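Local coordinates for protein GlcNAc Inducible Gene 2, GIG2 (Candida albicans, PDB 6AKZ) that binds an iron(III) ion and is probably a cupin-type oxygenase of the DUF1479 family, named for a gene inducible by N-acetylglucosamine, at residues Leu15-Leu26 with Ile198-Ser207. Numbering follows the deposited sequence.
Sequences LDFRFTGIKQRL and IERWEDIMYS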
ATOM      1  N   LEU A  15      13.462 -21.471   5.692  1.00 35.79           N
ATOM      2  CA  LEU A  15      14.353 -20.543   4.986  1.00 35.81           C
ATOM      3  C   LEU A  15      15.776 -20.905   5.435  1.00 39.39           C
ATOM      4  O   LEU A  15      15.942 -21.806   6.237  1.00 35.39           O
ATOM      5  CB  LEU A  15      14.026 -19.078   5.363  1.00 34.72           C
ATOM      6  CG  LEU A  15      12.611 -18.558   4.991  1.00 30.71           C
ATOM      7  CD1 LEU A  15      12.438 -17.158   5.565  1.00 32.19           C
ATOM      8  CD2 LEU A  15      12.440 -18.521   3.487  1.00 31.85           C
ATOM      9  N   ASP A  16      16.787 -20.165   4.996  1.00 41.41           N
ATOM     10  CA  ASP A  16      18.127 -20.270   5.643  1.00 43.05           C
ATOM     11  C   ASP A  16      18.078 -20.158   7.191  1.00 42.45           C
ATOM     12  O   ASP A  16      17.201 -19.444   7.715  1.00 32.74           O
ATOM     13  CB  ASP A  16      19.056 -19.210   5.065  1.00 47.40           C
ATOM     14  CG  ASP A  16      20.461 -19.320   5.617  1.00 53.53           C
ATOM     15  OD1 ASP A  16      20.734 -18.772   6.723  1.00 48.43           O
ATOM     16  OD2 ASP A  16      21.272 -19.986   4.936  1.00 60.72           O
ATOM     17  N   PHE A  17      18.982 -20.847   7.946  1.00 37.56           N
ATOM     18  CA  PHE A  17      18.869 -20.867   9.462  1.00 33.18           C
ATOM     19  C   PHE A  17      19.222 -19.532  10.147  1.00 28.94           C
ATOM     20  O   PHE A  17      18.924 -19.305  11.348  1.00 29.18           O
ATOM     21  CB  PHE A  17      19.662 -22.039  10.115  1.00 38.95           C
ATOM     22  CG  PHE A  17      21.155 -21.750  10.282  1.00 38.47           C
ATOM     23  CD1 PHE A  17      22.037 -21.916   9.228  1.00 37.83           C
ATOM     24  CD2 PHE A  17      21.633 -21.206  11.466  1.00 37.74           C
ATOM     25  CE1 PHE A  17      23.388 -21.616   9.386  1.00 38.24           C
ATOM     26  CE2 PHE A  17      22.981 -20.880  11.615  1.00 35.98           C
ATOM     27  CZ  PHE A  17      23.858 -21.105  10.582  1.00 33.63           C
ATOM     28  N   ARG A  18      19.827 -18.605   9.393  1.00 34.80           N
ATOM     29  CA  ARG A  18      19.920 -17.201   9.872  1.00 34.47           C
ATOM     30  C   ARG A  18      18.604 -16.629  10.367  1.00 33.44           C
ATOM     31  O   ARG A  18      18.603 -15.835  11.326  1.00 33.60           O
ATOM     32  CB  ARG A  18      20.565 -16.253   8.840  1.00 36.62           C
ATOM     33  CG  ARG A  18      19.751 -15.812   7.649  1.00 37.69           C
ATOM     34  CD  ARG A  18      20.708 -15.264   6.599  1.00 35.64           C
ATOM     35  NE  ARG A  18      20.028 -14.954   5.372  1.00 39.05           N
ATOM     36  CZ  ARG A  18      19.271 -13.864   5.194  1.00 39.11           C
ATOM     37  NH1 ARG A  18      19.108 -12.984   6.178  1.00 35.18           N
ATOM     38  NH2 ARG A  18      18.658 -13.665   4.034  1.00 40.07           N
ATOM     39  N   PHE A  19      17.490 -17.123   9.815  1.00 31.89           N
ATOM     40  CA  PHE A  19      16.173 -16.596  10.196  1.00 31.09           C
ATOM     41  C   PHE A  19      15.798 -16.935  11.608  1.00 32.73           C
ATOM     42  O   PHE A  19      14.953 -16.293  12.248  1.00 32.73           O
ATOM     43  CB  PHE A  19      15.146 -16.951   9.115  1.00 31.23           C
ATOM     44  CG  PHE A  19      15.292 -16.092   7.858  1.00 32.97           C
ATOM     45  CD1 PHE A  19      14.773 -14.788   7.830  1.00 32.32           C
ATOM     46  CD2 PHE A  19      15.967 -16.546   6.748  1.00 32.45           C
ATOM     47  CE1 PHE A  19      14.972 -13.975   6.719  1.00 30.33           C
ATOM     48  CE2 PHE A  19      16.141 -15.758   5.616  1.00 31.07           C
ATOM     49  CZ  PHE A  19      15.612 -14.476   5.594  1.00 33.64           C
ATOM     50  N   THR A  20      16.461 -17.962  12.158  1.00 33.76           N
ATOM     51  CA  THR A  20      16.310 -18.252  13.565  1.00 33.26           C
ATOM     52  C   THR A  20      16.775 -17.126  14.472  1.00 29.75           C
ATOM     53  O   THR A  20      16.140 -16.835  15.502  1.00 31.21           O
ATOM     54  CB  THR A  20      16.988 -19.612  13.880  1.00 37.49           C
ATOM     55  OG1 THR A  20      16.286 -20.621  13.119  1.00 34.81           O
ATOM     56  CG2 THR A  20      16.959 -19.907  15.360  1.00 40.17           C
ATOM     57  N   GLY A  21      17.865 -16.483  14.095  1.00 31.41           N
ATOM     58  CA  GLY A  21      18.431 -15.391  14.865  1.00 29.65           C
ATOM     59  C   GLY A  21      17.572 -14.141  14.710  1.00 29.06           C
ATOM     60  O   GLY A  21      17.470 -13.396  15.645  1.00 27.70           O
ATOM     61  N   ILE A  22      16.905 -14.004  13.553  1.00 31.88           N
ATOM     62  CA  ILE A  22      15.832 -12.985  13.362  1.00 27.77           C
ATOM     63  C   ILE A  22      14.726 -13.189  14.425  1.00 25.58           C
ATOM     64  O   ILE A  22      14.341 -12.269  15.122  1.00 22.89           O
ATOM     65  CB  ILE A  22      15.194 -13.035  11.977  1.00 31.74           C
ATOM     66  CG1 ILE A  22      16.211 -12.927  10.810  1.00 32.28           C
ATOM     67  CG2 ILE A  22      14.107 -11.975  11.861  1.00 34.51           C
ATOM     68  CD1 ILE A  22      17.033 -11.693  10.752  1.00 35.95           C
ATOM     69  N   LYS A  23      14.251 -14.419  14.602  1.00 25.36           N
ATOM     70  CA  LYS A  23      13.245 -14.651  15.617  1.00 24.76           C
ATOM     71  C   LYS A  23      13.724 -14.286  16.996  1.00 27.84           C
ATOM     72  O   LYS A  23      13.009 -13.697  17.787  1.00 28.23           O
ATOM     73  CB  LYS A  23      12.753 -16.106  15.593  1.00 22.42           C
ATOM     74  CG  LYS A  23      12.063 -16.558  14.334  1.00 24.94           C
ATOM     75  CD  LYS A  23      11.496 -17.956  14.538  1.00 25.04           C
ATOM     76  CE  LYS A  23      10.475 -18.323  13.493  1.00 28.25           C
ATOM     77  NZ  LYS A  23       9.797 -19.620  13.915  1.00 32.83           N
ATOM     78  N   GLN A  24      14.976 -14.611  17.319  1.00 34.02           N
ATOM     79  CA  GLN A  24      15.461 -14.271  18.654  1.00 35.20           C
ATOM     80  C   GLN A  24      15.765 -12.808  18.836  1.00 32.78           C
ATOM     81  O   GLN A  24      15.658 -12.336  19.964  1.00 30.64           O
ATOM     82  CB  GLN A  24      16.590 -15.182  19.109  1.00 38.87           C
ATOM     83  CG  GLN A  24      16.065 -16.586  19.425  1.00 42.27           C
ATOM     84  CD  GLN A  24      17.003 -17.684  19.003  1.00 47.49           C
ATOM     85  OE1 GLN A  24      18.165 -17.443  18.644  1.00 58.09           O
ATOM     86  NE2 GLN A  24      16.503 -18.905  19.026  1.00 47.85           N
ATOM     87  N   ARG A  25      16.035 -12.088  17.746  1.00 29.31           N
ATOM     88  CA  ARG A  25      16.056 -10.604  17.788  1.00 29.32           C
ATOM     89  C   ARG A  25      14.707  -9.972  18.086  1.00 27.18           C
ATOM     90  O   ARG A  25      14.607  -9.018  18.854  1.00 26.10           O
ATOM     91  CB  ARG A  25      16.590 -10.019  16.477  1.00 33.21           C
ATOM     92  CG  ARG A  25      17.097  -8.581  16.593  1.00 33.44           C
ATOM     93  CD  ARG A  25      17.396  -8.018  15.218  1.00 34.24           C
ATOM     94  NE  ARG A  25      16.126  -7.601  14.660  1.00 39.88           N
ATOM     95  CZ  ARG A  25      15.696  -7.782  13.407  1.00 37.03           C
ATOM     96  NH1 ARG A  25      16.418  -8.393  12.495  1.00 33.43           N
ATOM     97  NH2 ARG A  25      14.485  -7.320  13.079  1.00 34.09           N
ATOM     98  N   LEU A  26      13.663 -10.514  17.479  1.00 27.04           N
ATOM     99  CA  LEU A  26      12.308  -9.922  17.553  1.00 22.79           C
ATOM    100  C   LEU A  26      11.565 -10.056  18.893  1.00 24.89           C
ATOM    101  O   LEU A  26      10.956  -9.148  19.368  1.00 22.61           O
ATOM    102  CB  LEU A  26      11.485 -10.514  16.412  1.00 21.70           C
ATOM    103  CG  LEU A  26      11.944 -10.148  14.996  1.00 24.15           C
ATOM    104  CD1 LEU A  26      11.208 -10.944  13.940  1.00 25.17           C
ATOM    105  CD2 LEU A  26      11.768  -8.643  14.715  1.00 23.06           C
ATOM    106  N   ILE A 198       9.512 -10.488   3.276  1.00 18.87           N
ATOM    107  CA  ILE A 198      10.142 -10.834   4.561  1.00 20.04           C
ATOM    108  C   ILE A 198      10.579  -9.590   5.413  1.00 15.97           C
ATOM    109  O   ILE A 198      10.790  -9.740   6.589  1.00 17.49           O
ATOM    110  CB  ILE A 198      11.395 -11.766   4.344  1.00 23.84           C
ATOM    111  CG1 ILE A 198      11.886 -12.453   5.620  1.00 24.83           C
ATOM    112  CG2 ILE A 198      12.589 -10.960   3.805  1.00 22.42           C
ATOM    113  CD1 ILE A 198      11.021 -13.509   6.223  1.00 26.88           C
ATOM    114  N   GLU A 199      10.730  -8.434   4.776  1.00 16.58           N
ATOM    115  CA  GLU A 199      11.192  -7.205   5.431  1.00 15.71           C
ATOM    116  C   GLU A 199      10.563  -6.790   6.768  1.00 15.04           C
ATOM    117  O   GLU A 199      11.254  -6.259   7.638  1.00 16.65           O
ATOM    118  CB  GLU A 199      11.109  -6.031   4.447  1.00 17.11           C
ATOM    119  CG  GLU A 199      12.292  -5.930   3.498  1.00 17.49           C
ATOM    120  CD  GLU A 199      12.300  -7.035   2.460  1.00 19.68           C
ATOM    121  OE1 GLU A 199      11.353  -7.849   2.448  1.00 19.30           O
ATOM    122  OE2 GLU A 199      13.253  -7.088   1.654  1.00 18.33           O
ATOM    123  N   ARG A 200       9.264  -7.011   6.928  1.00 12.84           N
ATOM    124  CA  ARG A 200       8.564  -6.606   8.148  1.00 13.77           C
ATOM    125  C   ARG A 200       9.216  -7.219   9.380  1.00 15.01           C
ATOM    126  O   ARG A 200       9.180  -6.657  10.377  1.00 17.64           O
ATOM    127  CB  ARG A 200       7.103  -6.973   8.108  1.00 13.07           C
ATOM    128  CG  ARG A 200       6.308  -6.218   7.055  1.00 13.33           C
ATOM    129  CD  ARG A 200       4.810  -6.496   7.128  1.00 13.22           C
ATOM    130  NE  ARG A 200       3.964  -5.731   6.248  1.00 13.37           N
ATOM    131  CZ  ARG A 200       3.876  -5.867   4.935  1.00 13.65           C
ATOM    132  NH1 ARG A 200       4.586  -6.738   4.287  1.00 13.79           N
ATOM    133  NH2 ARG A 200       3.042  -5.111   4.256  1.00 12.73           N
ATOM    134  N   TRP A 201       9.732  -8.419   9.221  1.00 16.32           N
ATOM    135  CA  TRP A 201      10.500  -9.114  10.212  1.00 16.71           C
ATOM    136  C   TRP A 201      11.993  -8.864  10.147  1.00 15.35           C
ATOM    137  O   TRP A 201      12.591  -8.565  11.205  1.00 19.51           O
ATOM    138  CB  TRP A 201      10.250 -10.590  10.087  1.00 18.04           C
ATOM    139  CG  TRP A 201       8.855 -11.066  10.343  1.00 17.43           C
ATOM    140  CD1 TRP A 201       8.285 -11.321  11.546  1.00 16.96           C
ATOM    141  CD2 TRP A 201       7.889 -11.364   9.368  1.00 14.96           C
ATOM    142  NE1 TRP A 201       7.007 -11.794  11.367  1.00 16.33           N
ATOM    143  CE2 TRP A 201       6.765 -11.853  10.029  1.00 16.06           C
ATOM    144  CE3 TRP A 201       7.898 -11.346   7.980  1.00 16.95           C
ATOM    145  CZ2 TRP A 201       5.626 -12.259   9.340  1.00 15.62           C
ATOM    146  CZ3 TRP A 201       6.804 -11.798   7.308  1.00 17.28           C
ATOM    147  CH2 TRP A 201       5.694 -12.224   7.977  1.00 17.57           C
ATOM    148  N   GLU A 202      12.574  -8.912   8.976  1.00 17.47           N
ATOM    149  CA  GLU A 202      14.007  -8.846   8.826  1.00 21.54           C
ATOM    150  C   GLU A 202      14.643  -7.484   8.971  1.00 23.87           C
ATOM    151  O   GLU A 202      15.739  -7.401   9.518  1.00 20.69           O
ATOM    152  CB  GLU A 202      14.436  -9.383   7.476  1.00 23.98           C
ATOM    153  CG  GLU A 202      15.929  -9.742   7.440  1.00 27.12           C
ATOM    154  CD  GLU A 202      16.413 -10.268   6.122  1.00 27.01           C
ATOM    155  OE1 GLU A 202      15.614 -10.414   5.147  1.00 22.39           O
ATOM    156  OE2 GLU A 202      17.652 -10.539   6.086  1.00 28.33           O
ATOM    157  N   ASP A 203      14.044  -6.445   8.398  1.00 18.92           N
ATOM    158  CA  ASP A 203      14.629  -5.123   8.532  1.00 18.23           C
ATOM    159  C   ASP A 203      14.504  -4.592   9.947  1.00 19.11           C
ATOM    160  O   ASP A 203      13.475  -4.799  10.644  1.00 18.57           O
ATOM    161  CB  ASP A 203      13.974  -4.172   7.503  1.00 18.60           C
ATOM    162  CG  ASP A 203      14.542  -2.747   7.590  1.00 20.24           C
ATOM    163  OD1 ASP A 203      15.803  -2.590   7.420  1.00 19.59           O
ATOM    164  OD2 ASP A 203      13.758  -1.791   7.836  1.00 20.94           O
ATOM    165  N   ILE A 204      15.542  -3.891  10.431  1.00 18.70           N
ATOM    166  CA  ILE A 204      15.487  -3.324  11.757  1.00 19.24           C
ATOM    167  C   ILE A 204      14.367  -2.298  11.992  1.00 17.99           C
ATOM    168  O   ILE A 204      13.590  -2.439  12.926  1.00 18.45           O
ATOM    169  CB  ILE A 204      16.823  -2.658  12.162  1.00 25.35           C
ATOM    170  CG1 ILE A 204      17.961  -3.693  12.197  1.00 28.41           C
ATOM    171  CG2 ILE A 204      16.687  -1.958  13.524  1.00 23.60           C
ATOM    172  CD1 ILE A 204      17.713  -4.898  13.039  1.00 26.19           C
ATOM    173  N   MET A 205      14.332  -1.256  11.165  1.00 18.91           N
ATOM    174  CA  MET A 205      13.366  -0.184  11.352  1.00 18.04           C
ATOM    175  C   MET A 205      11.958  -0.691  10.994  1.00 16.65           C
ATOM    176  O   MET A 205      11.042  -0.404  11.740  1.00 14.73           O
ATOM    177  CB  MET A 205      13.742   1.049  10.525  1.00 19.22           C
ATOM    178  CG  MET A 205      15.009   1.712  11.047  1.00 19.82           C
ATOM    179  SD  MET A 205      14.931   2.153  12.791  1.00 25.55           S
ATOM    180  CE  MET A 205      13.480   3.173  12.921  1.00 23.91           C
ATOM    181  N   TYR A 206      11.854  -1.530   9.959  1.00 14.23           N
ATOM    182  CA  TYR A 206      10.533  -2.091   9.582  1.00 14.73           C
ATOM    183  C   TYR A 206       9.978  -2.891  10.720  1.00 15.65           C
ATOM    184  O   TYR A 206       8.827  -2.709  11.130  1.00 13.41           O
ATOM    185  CB  TYR A 206      10.601  -2.893   8.309  1.00 14.10           C
ATOM    186  CG  TYR A 206       9.390  -2.853   7.418  1.00 14.37           C
ATOM    187  CD1 TYR A 206       8.109  -2.528   7.916  1.00 14.87           C
ATOM    188  CD2 TYR A 206       9.513  -3.258   6.109  1.00 13.94           C
ATOM    189  CE1 TYR A 206       7.014  -2.559   7.048  1.00 13.45           C
ATOM    190  CE2 TYR A 206       8.404  -3.326   5.252  1.00 14.18           C
ATOM    191  CZ  TYR A 206       7.175  -2.986   5.747  1.00 14.60           C
ATOM    192  OH  TYR A 206       6.054  -3.022   4.918  1.00 14.78           O
ATOM    193  N   SER A 207      10.782  -3.793  11.312  1.00 15.06           N
ATOM    194  CA  SER A 207      10.299  -4.540  12.441  1.00 15.64           C
ATOM    195  C   SER A 207       9.965  -3.769  13.681  1.00 16.04           C
ATOM    196  O   SER A 207       9.004  -4.156  14.428  1.00 15.78           O
ATOM    197  CB  SER A 207      11.328  -5.700  12.757  1.00 17.32           C
ATOM    198  OG  SER A 207      12.457  -5.171  13.427  1.00 18.08           O
TER
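Helix 18-26 packs against the two short helices 199-202 and 204-208, closest at Ile22 and Glu202, whose CA atoms lie 6.4 Å apart. Arg25 makes three of the four hydrogen bonds across the contact, one of them weak. Its chain bends at chi3 (81°) and brings the guanidinium to the C-terminal end of helix 199-202. There Arg25 NH2 donates to Trp201 O at 2.9 Å, lying nearly on the line of the C=O bond, and Arg25 NH1 reaches Glu202 O at 3.2 Å from above the carbonyl plane. Both N-H bonds are bent. The weak bond joins Arg25 NH2 to Ser207 OG. Ile204 CD1 sits over one face of this guanidinium, 3.5 Å from Arg25 CZ. Near the other end of helix 18-26, Arg18 NH1 makes a salt bridge of 2.8 Å with Glu202 OE2. The bond is nearly straight (168°) and lies in the guanidinium plane, but meets the carboxylate from above. Tyr237 holds the other oxygen, OE1. Phe19 CE2 lies against one face of the Arg18 guanidinium. Phe19 CE1 also touches Ile198 CG1 at 3.6 Å, and Leu15 meets Ile198 tip to tip. Leu26 CD1 abuts the edge of the Trp201 indole, whose NE1 bonds to Met286 O. Arg25 thus takes two carbonyls where the chain breaks at Asp203 between the short helices. With the salt bridge, it ties the N-terminal helix to the segment that follows the iron ligands His192 and Asp194.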